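Local coordinates for protein designed CISK-PX domain (Synthetic construct, PDB 4OXW) that probably binds phosphoinositides, being a computationally designed version of the PX domain of the kinase CISK, a fold that commonly recognises these membrane lipids, at residues Met8-Glu20 against Glu78-Ile92. Residues are numbered along the deposited sequence; the frame is centred on the assembly and turned at random.
Sequences MKVSIPDFEKEGE and EQILEKRKQGLEKYI
Glu78 opens the helical side of the contact: its CG lies at the edge of the Phe15 ring, and its OE2 makes a long salt bridge of 3.7 Å with Lys17 NZ, whose hydrogen bond goes to the backbone O of Ala75. Leu81 then covers one face of Phe15 in a CH-pi contact, CB 4.0 Å from the ring centroid and offset toward the rim. Glu82 starts away from the strand, but its end comes back to bring OE2 within 3.4 Å of Phe15 CE2, the carboxylate and ring planes 52° apart. Lys85 runs its methylenes past Ile12 CG2 and O, then turns at chi3 (62°), which lets NZ donate to Pro13 O at 3.1 Å, from above the carbonyl plane, and form a salt bridge to Glu82 OE1 (3.0 Å) on its syn lone pair. Cut back to an alanine here, the side chain would probably leave Pro13 O and the Glu82 carboxylate without their shared ammonium partner and open a gap beside Ile12. Leu88 CB meets Ile12 CD1, and Phe48 of helix 45-58 touches both side chains. One turn from Lys85, Glu89, extended beyond CG, accepts the N-H of Ile12 on the anti side of OE2, a little out of the carboxylate plane, in an almost straight bond of 2.9 Å (174°). Ile92 CG2 closes the row against Val10 CG2 at 3.9 Å. Strand 9-18, at the edge of the three-stranded antiparallel sheet, and the helical segment 78-92 run nearly antiparallel, joining sheet to helical layer in the PX fold. Charged side chains line one side of an apolar seam: carboxylate Glu89 meets a strand N-H and ammonium Lys85 a strand carbonyl, charges that probably strengthen the tie between strand backbone and helix.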
# COMPACT_ATOMS: atom_id res chain seq x y z
N MET A 8 -3.16 -14.36 -6.21
CA MET A 8 -2.91 -12.91 -6.44
C MET A 8 -1.48 -12.51 -6.05
O MET A 8 -1.05 -12.74 -4.92
CB MET A 8 -3.92 -12.07 -5.67
CG MET A 8 -3.85 -10.58 -5.97
SD MET A 8 -5.37 -9.71 -5.51
CE MET A 8 -6.54 -10.42 -6.67
N LYS A 9 -0.76 -11.90 -7.00
CA LYS A 9 0.64 -11.54 -6.83
C LYS A 9 0.61 -10.01 -6.84
O LYS A 9 -0.03 -9.44 -7.72
CB LYS A 9 1.45 -12.07 -8.03
CG LYS A 9 2.91 -12.36 -7.75
CD LYS A 9 3.42 -13.56 -8.56
CE LYS A 9 3.94 -13.14 -9.93
NZ LYS A 9 3.89 -14.23 -10.93
N VAL A 10 1.24 -9.36 -5.84
CA VAL A 10 1.32 -7.89 -5.79
C VAL A 10 2.75 -7.41 -5.62
O VAL A 10 3.59 -8.12 -5.07
CB VAL A 10 0.46 -7.32 -4.66
CG1 VAL A 10 -1.00 -7.65 -4.93
CG2 VAL A 10 0.87 -7.90 -3.31
N SER A 11 3.03 -6.23 -6.14
CA SER A 11 4.35 -5.60 -5.98
C SER A 11 4.18 -4.09 -6.09
O SER A 11 3.11 -3.61 -6.48
CB SER A 11 5.35 -6.07 -7.05
OG SER A 11 4.92 -5.73 -8.36
N ILE A 12 5.18 -3.34 -5.63
CA ILE A 12 5.19 -1.89 -5.70
C ILE A 12 6.49 -1.43 -6.33
O ILE A 12 7.51 -1.20 -5.64
CB ILE A 12 4.99 -1.23 -4.30
CG1 ILE A 12 3.75 -1.79 -3.62
CG2 ILE A 12 4.86 0.28 -4.48
CD1 ILE A 12 3.48 -1.19 -2.25
N PRO A 13 6.49 -1.35 -7.68
CA PRO A 13 7.73 -1.04 -8.40
C PRO A 13 8.23 0.38 -8.18
O PRO A 13 9.45 0.62 -8.15
CB PRO A 13 7.34 -1.27 -9.86
CG PRO A 13 5.84 -1.21 -9.89
CD PRO A 13 5.43 -1.80 -8.58
N ASP A 14 7.30 1.31 -8.00
CA ASP A 14 7.66 2.72 -7.90
C ASP A 14 6.73 3.52 -7.05
O ASP A 14 5.57 3.11 -6.84
CB ASP A 14 7.58 3.38 -9.27
CG ASP A 14 8.32 2.64 -10.33
OD1 ASP A 14 9.56 2.74 -10.34
OD2 ASP A 14 7.64 1.98 -11.14
N PHE A 15 7.23 4.67 -6.59
CA PHE A 15 6.40 5.76 -6.09
C PHE A 15 6.44 6.92 -7.10
O PHE A 15 7.33 7.00 -7.98
CB PHE A 15 6.84 6.19 -4.70
CG PHE A 15 8.18 6.78 -4.64
CD1 PHE A 15 8.40 8.06 -5.08
CD2 PHE A 15 9.26 6.06 -4.16
CE1 PHE A 15 9.68 8.62 -5.04
CE2 PHE A 15 10.51 6.61 -4.09
CZ PHE A 15 10.73 7.88 -4.55
N GLU A 16 5.45 7.79 -7.01
CA GLU A 16 5.31 8.91 -7.93
C GLU A 16 4.80 10.10 -7.14
O GLU A 16 4.00 9.95 -6.22
CB GLU A 16 4.29 8.57 -9.01
CG GLU A 16 4.76 7.46 -9.93
CD GLU A 16 3.75 7.04 -10.97
OE1 GLU A 16 2.72 7.72 -11.11
OE2 GLU A 16 4.02 6.01 -11.63
N LYS A 17 5.25 11.29 -7.49
CA LYS A 17 4.76 12.50 -6.82
C LYS A 17 3.81 13.23 -7.73
O LYS A 17 4.17 13.57 -8.84
CB LYS A 17 5.91 13.41 -6.42
CG LYS A 17 7.09 12.66 -5.83
CD LYS A 17 7.95 13.57 -4.96
CE LYS A 17 9.31 12.94 -4.67
NZ LYS A 17 10.07 13.66 -3.61
N GLU A 18 2.59 13.44 -7.24
CA GLU A 18 1.52 14.00 -8.05
C GLU A 18 1.03 15.24 -7.35
O GLU A 18 1.19 15.38 -6.13
CB GLU A 18 0.37 12.98 -8.19
CG GLU A 18 0.82 11.54 -8.43
CD GLU A 18 -0.34 10.57 -8.55
OE1 GLU A 18 -0.11 9.34 -8.51
OE2 GLU A 18 -1.49 11.04 -8.67
N GLY A 19 0.45 16.15 -8.12
CA GLY A 19 -0.22 17.31 -7.55
C GLY A 19 0.18 18.64 -8.16
O GLY A 19 -0.07 18.90 -9.33
N GLU A 20 0.82 19.47 -7.34
CA GLU A 20 0.95 20.89 -7.63
C GLU A 20 2.38 21.40 -7.48
O GLU A 20 2.96 21.97 -8.42
CB GLU A 20 0.06 21.68 -6.67
CG GLU A 20 -1.23 20.99 -6.27
CD GLU A 20 -1.97 21.77 -5.21
OE1 GLU A 20 -1.62 22.97 -5.04
OE2 GLU A 20 -2.89 21.21 -4.55
N GLU A 78 14.03 11.12 -0.69
CA GLU A 78 13.79 9.94 -1.47
C GLU A 78 14.35 8.72 -0.84
O GLU A 78 13.90 7.63 -1.15
CB GLU A 78 14.35 10.10 -2.90
CG GLU A 78 13.46 10.97 -3.77
CD GLU A 78 13.94 12.39 -3.88
OE1 GLU A 78 14.79 12.78 -3.04
OE2 GLU A 78 13.49 13.11 -4.80
N GLN A 79 15.33 8.84 0.05
CA GLN A 79 15.86 7.68 0.68
C GLN A 79 14.79 7.10 1.64
O GLN A 79 14.58 5.88 1.70
CB GLN A 79 17.14 8.02 1.40
CG GLN A 79 17.46 7.18 2.60
CD GLN A 79 18.56 7.82 3.43
OE1 GLN A 79 19.71 7.39 3.39
NE2 GLN A 79 18.21 8.89 4.17
N ILE A 80 14.11 8.01 2.34
CA ILE A 80 12.97 7.61 3.22
C ILE A 80 11.84 6.97 2.39
O ILE A 80 11.27 5.94 2.77
CB ILE A 80 12.43 8.84 3.98
CG1 ILE A 80 13.41 9.20 5.11
CG2 ILE A 80 11.03 8.60 4.51
CD1 ILE A 80 13.00 10.46 5.84
N LEU A 81 11.53 7.58 1.26
CA LEU A 81 10.49 7.03 0.35
C LEU A 81 10.86 5.66 -0.22
O LEU A 81 10.00 4.79 -0.33
CB LEU A 81 10.14 8.02 -0.76
CG LEU A 81 9.58 9.40 -0.40
CD1 LEU A 81 9.34 10.33 -1.56
CD2 LEU A 81 8.32 9.24 0.46
N GLU A 82 12.13 5.42 -0.58
CA GLU A 82 12.48 4.10 -1.03
C GLU A 82 12.26 3.01 0.02
O GLU A 82 11.80 1.92 -0.30
CB GLU A 82 13.93 4.01 -1.49
CG GLU A 82 14.29 4.83 -2.70
CD GLU A 82 13.60 4.41 -3.99
OE1 GLU A 82 13.04 3.30 -4.08
OE2 GLU A 82 13.56 5.28 -4.89
N LYS A 83 12.61 3.31 1.28
CA LYS A 83 12.42 2.37 2.39
C LYS A 83 10.95 2.18 2.71
O LYS A 83 10.54 1.04 2.95
CB LYS A 83 13.14 2.85 3.65
CG LYS A 83 12.94 1.89 4.82
CD LYS A 83 13.50 2.44 6.14
CE LYS A 83 13.29 1.47 7.29
NZ LYS A 83 14.01 1.93 8.53
N ARG A 84 10.17 3.25 2.69
CA ARG A 84 8.71 3.12 2.88
C ARG A 84 8.08 2.27 1.74
O ARG A 84 7.27 1.41 2.01
CB ARG A 84 8.05 4.48 2.93
CG ARG A 84 6.55 4.43 3.04
CD ARG A 84 5.93 5.79 3.32
NE ARG A 84 5.84 6.09 4.75
CZ ARG A 84 5.24 7.17 5.24
NH1 ARG A 84 4.73 8.07 4.45
NH2 ARG A 84 5.10 7.34 6.56
N LYS A 85 8.48 2.52 0.51
CA LYS A 85 8.00 1.73 -0.63
C LYS A 85 8.22 0.24 -0.36
O LYS A 85 7.31 -0.61 -0.53
CB LYS A 85 8.71 2.15 -1.92
CG LYS A 85 8.20 1.32 -3.10
CD LYS A 85 8.81 1.79 -4.42
CE LYS A 85 10.31 1.60 -4.33
NZ LYS A 85 10.96 1.81 -5.66
N GLN A 86 9.45 -0.11 0.03
CA GLN A 86 9.80 -1.49 0.30
C GLN A 86 8.97 -2.11 1.41
O GLN A 86 8.51 -3.25 1.32
CB GLN A 86 11.26 -1.57 0.68
CG GLN A 86 12.20 -1.09 -0.38
CD GLN A 86 13.64 -1.04 0.11
OE1 GLN A 86 14.00 -1.72 1.10
NE2 GLN A 86 14.48 -0.23 -0.55
N GLY A 87 8.76 -1.32 2.46
CA GLY A 87 7.95 -1.80 3.59
C GLY A 87 6.51 -1.97 3.26
O GLY A 87 5.85 -2.93 3.71
N LEU A 88 5.96 -1.03 2.49
CA LEU A 88 4.55 -1.12 2.07
C LEU A 88 4.35 -2.30 1.12
O LEU A 88 3.33 -2.95 1.14
CB LEU A 88 4.12 0.16 1.36
CG LEU A 88 3.97 1.39 2.27
CD1 LEU A 88 3.64 2.62 1.46
CD2 LEU A 88 2.86 1.18 3.31
N GLU A 89 5.37 -2.59 0.31
CA GLU A 89 5.34 -3.77 -0.57
C GLU A 89 5.28 -5.08 0.24
O GLU A 89 4.44 -5.95 -0.01
CB GLU A 89 6.53 -3.79 -1.54
CG GLU A 89 6.56 -5.02 -2.42
CD GLU A 89 7.72 -4.97 -3.41
OE1 GLU A 89 8.86 -5.14 -2.93
OE2 GLU A 89 7.49 -4.75 -4.62
N LYS A 90 6.14 -5.21 1.23
CA LYS A 90 6.14 -6.40 2.11
C LYS A 90 4.80 -6.49 2.82
O LYS A 90 4.19 -7.58 2.94
CB LYS A 90 7.30 -6.31 3.12
CG LYS A 90 7.29 -7.43 4.13
CD LYS A 90 8.61 -7.45 4.90
CE LYS A 90 8.52 -8.28 6.18
NZ LYS A 90 9.75 -8.18 7.03
N TYR A 91 4.28 -5.35 3.28
CA TYR A 91 2.98 -5.33 3.96
C TYR A 91 1.83 -5.89 3.10
O TYR A 91 1.12 -6.83 3.49
CB TYR A 91 2.63 -3.91 4.36
CG TYR A 91 1.29 -3.77 5.07
CD1 TYR A 91 1.19 -3.99 6.44
CD2 TYR A 91 0.16 -3.36 4.38
CE1 TYR A 91 -0.03 -3.89 7.09
CE2 TYR A 91 -1.07 -3.22 5.01
CZ TYR A 91 -1.16 -3.51 6.36
OH TYR A 91 -2.39 -3.38 6.96
N ILE A 92 1.67 -5.32 1.91
CA ILE A 92 0.57 -5.73 1.06
C ILE A 92 0.77 -7.18 0.55
O ILE A 92 -0.20 -7.93 0.40
CB ILE A 92 0.25 -4.70 -0.06
CG1 ILE A 92 -1.12 -4.97 -0.67
CG2 ILE A 92 1.34 -4.68 -1.13
CD1 ILE A 92 -2.32 -4.84 0.26